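Local coordinates for endo-beta-1,4-mannanase (PDB 4CD8), which hydrolyses internal beta-1,4-mannosidic linkages of mannans as a GH113 glycoside hydrolase, here with a mannoimidazole inhibitor bound, at residues A[60-73]-A[122-134]. Sequence-based numbering, arbitrary orientation.
Sequences DPAIAYGPPVTVSD and AWFGSYSDMMAHY
Pro61 touches Trp123 with CA atoms 4.1 Å apart, and from there residues 60-73 run along helix 122-134 in the same sense while drawing away, Asp73 facing Tyr134 at 8.4 Å between CA atoms. At the near end Pro61 CB lies 3.5 Å from Trp123 N, and Ser126 OG donates to Pro61 O from above the carbonyl plane. Ile63 sends CD1 onto the helix backbone, 3.7 Å from Tyr127 N, and lays CG2 beside Met130 SD. Tyr65 spreads a ring face over Met130: CG of the methionine stands 3.6 Å from the ring centroid and 8° off the normal, a CH-pi contact, with SD approaching obliquely as a Met-aromatic partner. Such an arrangement joins neighbouring beta-alpha units of the TIM barrel, the loop after strand 46-55 covering the helix that follows strand 89-98. The Tyr65 ring gets there with CG between backbone N and carbonyl carbon (chi1 57°), and a water links its OH to Ser126 O. With the ring cut back to an alanine, Met130 would probably lose its aromatic cover and that water its tyrosine partner. At the far end His133 NE2 donates almost linearly (173°) to Asp73 OD1, 2.9 Å away, on the syn side of the carboxylate and in the imidazole plane. A second water joins Asp73 OD1, Val71 O and Tyr134 OH, and the Tyr134 ring meets Phe51 of strand 46-55 edge-to-face.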
ATOM      1  N   ASP A  60     -17.838  -5.793  13.669  1.00 19.20           N
ATOM      2  CA  ASP A  60     -19.024  -5.154  13.049  1.00 19.62           C
ATOM      3  C   ASP A  60     -18.814  -5.089  11.509  1.00 18.21           C
ATOM      4  O   ASP A  60     -17.783  -4.617  11.040  1.00 18.22           O
ATOM      5  CB  ASP A  60     -19.210  -3.766  13.697  1.00 18.36           C
ATOM      6  CG  ASP A  60     -20.406  -2.999  13.186  1.00 20.45           C
ATOM      7  OD1 ASP A  60     -20.961  -3.330  12.114  1.00 19.31           O
ATOM      8  OD2 ASP A  60     -20.821  -2.044  13.893  1.00 18.73           O
ATOM      9  N   PRO A  61     -19.769  -5.627  10.721  1.00 18.36           N
ATOM     10  CA  PRO A  61     -19.535  -5.628   9.273  1.00 18.48           C
ATOM     11  C   PRO A  61     -19.627  -4.265   8.573  1.00 18.06           C
ATOM     12  O   PRO A  61     -19.342  -4.158   7.375  1.00 23.10           O
ATOM     13  CB  PRO A  61     -20.649  -6.549   8.748  1.00 21.94           C
ATOM     14  CG  PRO A  61     -21.740  -6.450   9.772  1.00 22.54           C
ATOM     15  CD  PRO A  61     -20.994  -6.355  11.071  1.00 21.38           C
ATOM     16  N   ALA A  62     -20.064  -3.234   9.293  1.00 18.39           N
ATOM     17  CA  ALA A  62     -20.239  -1.906   8.715  1.00 17.82           C
ATOM     18  C   ALA A  62     -18.920  -1.257   8.416  1.00 16.37           C
ATOM     19  O   ALA A  62     -17.993  -1.321   9.219  1.00 20.40           O
ATOM     20  CB  ALA A  62     -21.030  -1.024   9.692  1.00 22.34           C
ATOM     21  N   ILE A  63     -18.861  -0.584   7.274  1.00 17.49           N
ATOM     22  CA  ILE A  63     -17.730   0.220   6.866  1.00 16.91           C
ATOM     23  C   ILE A  63     -18.180   1.630   6.441  1.00 17.00           C
ATOM     24  O   ILE A  63     -19.082   1.819   5.608  1.00 18.95           O
ATOM     25  CB  ILE A  63     -16.954  -0.416   5.677  1.00 13.77           C
ATOM     26  CG1 ILE A  63     -16.632  -1.892   5.956  1.00 15.27           C
ATOM     27  CG2 ILE A  63     -15.699   0.380   5.419  1.00 17.70           C
ATOM     28  CD1 ILE A  63     -16.048  -2.606   4.756  1.00 17.44           C
ATOM     29  N   ALA A  64     -17.517   2.621   7.026  1.00 17.59           N
ATOM     30  CA  ALA A  64     -17.767   4.022   6.710  1.00 18.40           C
ATOM     31  C   ALA A  64     -16.726   4.526   5.736  1.00 19.04           C
ATOM     32  O   ALA A  64     -15.533   4.546   6.029  1.00 20.70           O
ATOM     33  CB  ALA A  64     -17.748   4.856   8.007  1.00 17.26           C
ATOM     34  N   TYR A  65     -17.175   4.944   4.560  1.00 19.94           N
ATOM     35  CA  TYR A  65     -16.274   5.557   3.589  1.00 18.58           C
ATOM     36  C   TYR A  65     -17.005   6.597   2.751  1.00 18.40           C
ATOM     37  O   TYR A  65     -18.242   6.706   2.816  1.00 21.66           O
ATOM     38  CB  TYR A  65     -15.643   4.499   2.684  1.00 20.80           C
ATOM     39  CG  TYR A  65     -16.659   3.649   1.929  1.00 22.02           C
ATOM     40  CD1 TYR A  65     -17.201   2.502   2.511  1.00 21.93           C
ATOM     41  CD2 TYR A  65     -17.081   4.002   0.647  1.00 21.37           C
ATOM     42  CE1 TYR A  65     -18.119   1.714   1.838  1.00 23.34           C
ATOM     43  CE2 TYR A  65     -17.993   3.223  -0.048  1.00 19.61           C
ATOM     44  CZ  TYR A  65     -18.511   2.088   0.556  1.00 25.76           C
ATOM     45  OH  TYR A  65     -19.415   1.330  -0.106  1.00 30.79           O
ATOM     46  N   GLY A  66     -16.240   7.333   1.954  1.00 20.03           N
ATOM     47  CA  GLY A  66     -16.735   8.540   1.339  1.00 15.73           C
ATOM     48  C   GLY A  66     -16.903   9.623   2.403  1.00 20.53           C
ATOM     49  O   GLY A  66     -16.565   9.419   3.559  1.00 21.07           O
ATOM     50  N   PRO A  67     -17.342  10.798   1.978  1.00 20.47           N
ATOM     51  CA  PRO A  67     -17.593  11.916   2.886  1.00 19.77           C
ATOM     52  C   PRO A  67     -18.563  11.452   3.943  1.00 18.80           C
ATOM     53  O   PRO A  67     -19.473  10.721   3.643  1.00 21.43           O
ATOM     54  CB  PRO A  67     -18.213  12.972   1.964  1.00 22.06           C
ATOM     55  CG  PRO A  67     -17.678  12.631   0.614  1.00 22.33           C
ATOM     56  CD  PRO A  67     -17.732  11.134   0.600  1.00 22.45           C
ATOM     57  N   PRO A  68     -18.383  11.888   5.188  1.00 19.90           N
ATOM     58  CA  PRO A  68     -17.408  12.822   5.705  1.00 19.18           C
ATOM     59  C   PRO A  68     -16.114  12.184   6.229  1.00 20.22           C
ATOM     60  O   PRO A  68     -15.264  12.881   6.807  1.00 22.78           O
ATOM     61  CB  PRO A  68     -18.168  13.440   6.897  1.00 22.03           C
ATOM     62  CG  PRO A  68     -18.934  12.302   7.420  1.00 19.62           C
ATOM     63  CD  PRO A  68     -19.372  11.509   6.217  1.00 21.72           C
ATOM     64  N   VAL A  69     -15.968  10.873   6.051  1.00 18.96           N
ATOM     65  CA  VAL A  69     -14.856  10.138   6.616  1.00 20.23           C
ATOM     66  C   VAL A  69     -13.631  10.248   5.732  1.00 19.76           C
ATOM     67  O   VAL A  69     -12.596  10.785   6.145  1.00 22.06           O
ATOM     68  CB  VAL A  69     -15.254   8.673   6.818  1.00 27.26           C
ATOM     69  CG1 VAL A  69     -14.049   7.826   7.243  1.00 22.00           C
ATOM     70  CG2 VAL A  69     -16.425   8.613   7.813  1.00 25.57           C
ATOM     71  N   THR A  70     -13.766   9.781   4.495  1.00 20.83           N
ATOM     72  CA  THR A  70     -12.623   9.768   3.587  1.00 17.27           C
ATOM     73  C   THR A  70     -12.678  10.904   2.558  1.00 17.28           C
ATOM     74  O   THR A  70     -13.705  11.566   2.374  1.00 18.73           O
ATOM     75  CB  THR A  70     -12.540   8.438   2.775  1.00 20.20           C
ATOM     76  OG1 THR A  70     -13.575   8.430   1.777  1.00 19.46           O
ATOM     77  CG2 THR A  70     -12.702   7.274   3.678  1.00 21.78           C
ATOM     78  N   VAL A  71     -11.568  11.048   1.837  1.00 19.57           N
ATOM     79  CA  VAL A  71     -11.522  11.861   0.639  1.00 19.19           C
ATOM     80  C   VAL A  71     -12.724  11.519  -0.261  1.00 15.13           C
ATOM     81  O   VAL A  71     -13.149  10.393  -0.346  1.00 19.31           O
ATOM     82  CB  VAL A  71     -10.207  11.664  -0.147  1.00 17.22           C
ATOM     83  CG1 VAL A  71      -9.070  12.343   0.575  1.00 18.28           C
ATOM     84  CG2 VAL A  71      -9.883  10.185  -0.364  1.00 15.26           C
ATOM     85  N   SER A  72     -13.309  12.546  -0.841  1.00 17.25           N
ATOM     86  CA  SER A  72     -14.390  12.387  -1.782  1.00 17.21           C
ATOM     87  C   SER A  72     -13.906  11.778  -3.079  1.00 18.87           C
ATOM     88  O   SER A  72     -12.709  11.804  -3.388  1.00 17.55           O
ATOM     89  CB  SER A  72     -15.037  13.721  -2.114  1.00 20.52           C
ATOM     90  OG  SER A  72     -14.137  14.551  -2.796  1.00 19.90           O
ATOM     91  N   ASP A  73     -14.859  11.267  -3.857  1.00 16.79           N
ATOM     92  CA  ASP A  73     -14.504  10.781  -5.188  1.00 18.16           C
ATOM     93  C   ASP A  73     -13.798  11.911  -6.011  1.00 17.35           C
ATOM     94  O   ASP A  73     -12.847  11.661  -6.770  1.00 20.28           O
ATOM     95  CB  ASP A  73     -15.740  10.318  -5.939  1.00 17.08           C
ATOM     96  CG  ASP A  73     -16.377   9.040  -5.373  1.00 19.45           C
ATOM     97  OD1 ASP A  73     -15.783   8.388  -4.464  1.00 18.70           O
ATOM     98  OD2 ASP A  73     -17.488   8.667  -5.876  1.00 21.76           O
ATOM     99  N   ALA A 122     -21.566 -10.816   5.634  1.00 17.55           N
ATOM    100  CA  ALA A 122     -21.999  -9.442   5.680  1.00 16.49           C
ATOM    101  C   ALA A 122     -20.836  -8.457   5.508  1.00 16.87           C
ATOM    102  O   ALA A 122     -20.970  -7.438   4.828  1.00 17.15           O
ATOM    103  CB  ALA A 122     -22.726  -9.169   6.962  1.00 17.03           C
ATOM    104  N   TRP A 123     -19.703  -8.746   6.152  1.00 15.08           N
ATOM    105  CA  TRP A 123     -18.548  -7.868   6.021  1.00 16.82           C
ATOM    106  C   TRP A 123     -18.065  -7.843   4.574  1.00 16.38           C
ATOM    107  O   TRP A 123     -17.802  -6.777   4.036  1.00 16.34           O
ATOM    108  CB  TRP A 123     -17.414  -8.272   6.952  1.00 12.70           C
ATOM    109  CG  TRP A 123     -16.229  -7.376   6.789  1.00 15.78           C
ATOM    110  CD1 TRP A 123     -16.054  -6.118   7.335  1.00 15.95           C
ATOM    111  CD2 TRP A 123     -15.122  -7.579   5.896  1.00 15.96           C
ATOM    112  NE1 TRP A 123     -14.879  -5.567   6.875  1.00 15.64           N
ATOM    113  CE2 TRP A 123     -14.286  -6.455   6.005  1.00 13.90           C
ATOM    114  CE3 TRP A 123     -14.744  -8.632   5.035  1.00 15.43           C
ATOM    115  CZ2 TRP A 123     -13.120  -6.324   5.274  1.00 15.42           C
ATOM    116  CZ3 TRP A 123     -13.542  -8.514   4.322  1.00 16.20           C
ATOM    117  CH2 TRP A 123     -12.754  -7.370   4.450  1.00 13.54           C
ATOM    118  N   PHE A 124     -17.993  -9.026   3.950  1.00 16.33           N
ATOM    119  CA  PHE A 124     -17.575  -9.048   2.570  1.00 18.81           C
ATOM    120  C   PHE A 124     -18.557  -8.311   1.653  1.00 16.37           C
ATOM    121  O   PHE A 124     -18.142  -7.744   0.634  1.00 14.58           O
ATOM    122  CB  PHE A 124     -17.354 -10.473   2.089  1.00 17.59           C
ATOM    123  CG  PHE A 124     -15.944 -10.950   2.223  1.00 15.08           C
ATOM    124  CD1 PHE A 124     -14.990 -10.636   1.262  1.00 17.73           C
ATOM    125  CD2 PHE A 124     -15.558 -11.714   3.295  1.00 14.11           C
ATOM    126  CE1 PHE A 124     -13.696 -11.065   1.393  1.00 17.69           C
ATOM    127  CE2 PHE A 124     -14.251 -12.151   3.421  1.00 20.06           C
ATOM    128  CZ  PHE A 124     -13.327 -11.838   2.461  1.00 17.60           C
ATOM    129  N   GLY A 125     -19.848  -8.307   2.005  1.00 16.39           N
ATOM    130  CA  GLY A 125     -20.807  -7.507   1.251  1.00 17.79           C
ATOM    131  C   GLY A 125     -20.468  -6.030   1.324  1.00 16.50           C
ATOM    132  O   GLY A 125     -20.433  -5.330   0.340  1.00 17.78           O
ATOM    133  N   SER A 126     -20.214  -5.552   2.543  1.00 17.26           N
ATOM    134  CA  SER A 126     -19.858  -4.149   2.718  1.00 17.80           C
ATOM    135  C   SER A 126     -18.544  -3.825   2.013  1.00 14.00           C
ATOM    136  O   SER A 126     -18.420  -2.793   1.373  1.00 16.22           O
ATOM    137  CB  SER A 126     -19.656  -3.839   4.187  1.00 18.35           C
ATOM    138  OG  SER A 126     -20.836  -4.038   4.928  1.00 20.21           O
ATOM    139  N   TYR A 127     -17.577  -4.722   2.168  1.00 17.01           N
ATOM    140  CA  TYR A 127     -16.239  -4.536   1.588  1.00 15.30           C
ATOM    141  C   TYR A 127     -16.251  -4.597   0.045  1.00 15.36           C
ATOM    142  O   TYR A 127     -15.649  -3.780  -0.615  1.00 16.08           O
ATOM    143  CB  TYR A 127     -15.319  -5.587   2.122  1.00 15.35           C
ATOM    144  CG  TYR A 127     -13.891  -5.354   1.762  1.00 14.69           C
ATOM    145  CD1 TYR A 127     -13.124  -4.403   2.421  1.00 17.01           C
ATOM    146  CD2 TYR A 127     -13.268  -6.096   0.797  1.00 14.42           C
ATOM    147  CE1 TYR A 127     -11.811  -4.183   2.099  1.00 14.03           C
ATOM    148  CE2 TYR A 127     -11.945  -5.897   0.469  1.00 16.36           C
ATOM    149  CZ  TYR A 127     -11.201  -4.946   1.106  1.00 16.65           C
ATOM    150  OH  TYR A 127      -9.878  -4.766   0.782  1.00 18.81           O
ATOM    151  N   SER A 128     -17.026  -5.536  -0.487  1.00 15.15           N
ATOM    152  CA  SER A 128     -17.133  -5.692  -1.946  1.00 15.30           C
ATOM    153  C   SER A 128     -17.840  -4.460  -2.544  1.00 14.21           C
ATOM    154  O   SER A 128     -17.444  -3.919  -3.566  1.00 16.30           O
ATOM    155  CB  SER A 128     -17.858  -6.980  -2.273  1.00 19.90           C
ATOM    156  OG  SER A 128     -18.023  -7.053  -3.649  1.00 26.45           O
ATOM    157  N   ASP A 129     -18.807  -3.921  -1.783  1.00 14.39           N
ATOM    158  CA  ASP A 129     -19.482  -2.709  -2.189  1.00 15.66           C
ATOM    159  C   ASP A 129     -18.443  -1.550  -2.277  1.00 15.16           C
ATOM    160  O   ASP A 129     -18.409  -0.766  -3.211  1.00 16.01           O
ATOM    161  CB  ASP A 129     -20.597  -2.441  -1.169  1.00 19.23           C
ATOM    162  CG  ASP A 129     -21.919  -3.077  -1.529  1.00 21.38           C
ATOM    163  OD1 ASP A 129     -22.016  -3.798  -2.539  1.00 24.72           O
ATOM    164  OD2 ASP A 129     -22.882  -2.867  -0.764  1.00 24.57           O
ATOM    165  N   MET A 130     -17.622  -1.428  -1.250  1.00 15.31           N
ATOM    166  CA  MET A 130     -16.606  -0.427  -1.244  1.00 14.80           C
ATOM    167  C   MET A 130     -15.574  -0.599  -2.374  1.00 15.07           C
ATOM    168  O   MET A 130     -15.265   0.373  -3.054  1.00 16.18           O
ATOM    169  CB  MET A 130     -15.900  -0.477   0.097  1.00 17.13           C
ATOM    170  CG  MET A 130     -14.878   0.613   0.293  1.00 17.04           C
ATOM    171  SD  MET A 130     -14.024   0.659   1.841  1.00 20.22           S
ATOM    172  CE  MET A 130     -12.758  -0.552   1.693  1.00 20.09           C
ATOM    173  N   MET A 131     -15.047  -1.816  -2.545  1.00 14.84           N
ATOM    174  CA  MET A 131     -14.042  -2.053  -3.581  1.00 17.99           C
ATOM    175  C   MET A 131     -14.612  -1.839  -4.979  1.00 16.74           C
ATOM    176  O   MET A 131     -13.935  -1.277  -5.842  1.00 16.69           O
ATOM    177  CB  MET A 131     -13.469  -3.466  -3.502  1.00 16.55           C
ATOM    178  CG  MET A 131     -12.644  -3.778  -2.275  1.00 21.96           C
ATOM    179  SD  MET A 131     -11.211  -2.708  -2.142  1.00 31.36           S
ATOM    180  CE  MET A 131     -11.901  -1.710  -1.006  1.00 16.08           C
ATOM    181  N   ALA A 132     -15.844  -2.295  -5.200  1.00 16.30           N
ATOM    182  CA  ALA A 132     -16.499  -2.093  -6.505  1.00 18.26           C
ATOM    183  C   ALA A 132     -16.636  -0.608  -6.822  1.00 16.33           C
ATOM    184  O   ALA A 132     -16.391  -0.151  -7.932  1.00 17.91           O
ATOM    185  CB  ALA A 132     -17.846  -2.749  -6.472  1.00 15.34           C
ATOM    186  N   HIS A 133     -17.016   0.170  -5.791  1.00 15.97           N
ATOM    187  CA  HIS A 133     -17.167   1.610  -5.959  1.00 14.95           C
ATOM    188  C   HIS A 133     -15.847   2.243  -6.370  1.00 14.28           C
ATOM    189  O   HIS A 133     -15.808   3.052  -7.295  1.00 17.51           O
ATOM    190  CB  HIS A 133     -17.672   2.287  -4.672  1.00 20.40           C
ATOM    191  CG  HIS A 133     -17.671   3.777  -4.754  1.00 19.59           C
ATOM    192  ND1 HIS A 133     -18.692   4.487  -5.339  1.00 22.37           N
ATOM    193  CD2 HIS A 133     -16.742   4.691  -4.383  1.00 18.84           C
ATOM    194  CE1 HIS A 133     -18.403   5.775  -5.312  1.00 25.24           C
ATOM    195  NE2 HIS A 133     -17.225   5.929  -4.735  1.00 22.70           N
ATOM    196  N   TYR A 134     -14.763   1.901  -5.654  1.00 15.48           N
ATOM    197  CA  TYR A 134     -13.486   2.516  -5.951  1.00 13.83           C
ATOM    198  C   TYR A 134     -12.797   1.948  -7.174  1.00 14.55           C
ATOM    199  O   TYR A 134     -12.079   2.686  -7.808  1.00 15.25           O
ATOM    200  CB  TYR A 134     -12.578   2.591  -4.722  1.00 14.54           C
ATOM    201  CG  TYR A 134     -13.135   3.568  -3.688  1.00 16.20           C
ATOM    202  CD1 TYR A 134     -13.210   4.919  -3.952  1.00 16.73           C
ATOM    203  CD2 TYR A 134     -13.626   3.102  -2.474  1.00 14.24           C
ATOM    204  CE1 TYR A 134     -13.719   5.822  -3.016  1.00 15.97           C
ATOM    205  CE2 TYR A 134     -14.116   3.989  -1.539  1.00 15.22           C
ATOM    206  CZ  TYR A 134     -14.191   5.336  -1.833  1.00 16.61           C
ATOM    207  OH  TYR A 134     -14.700   6.201  -0.904  1.00 19.59           O
TER
HETATM  208  O   HOH W   1     -20.153  -0.946   1.954  1.00 25.83           O
HETATM  209  O   HOH W   2     -14.919   8.712  -1.725  1.00 19.77           O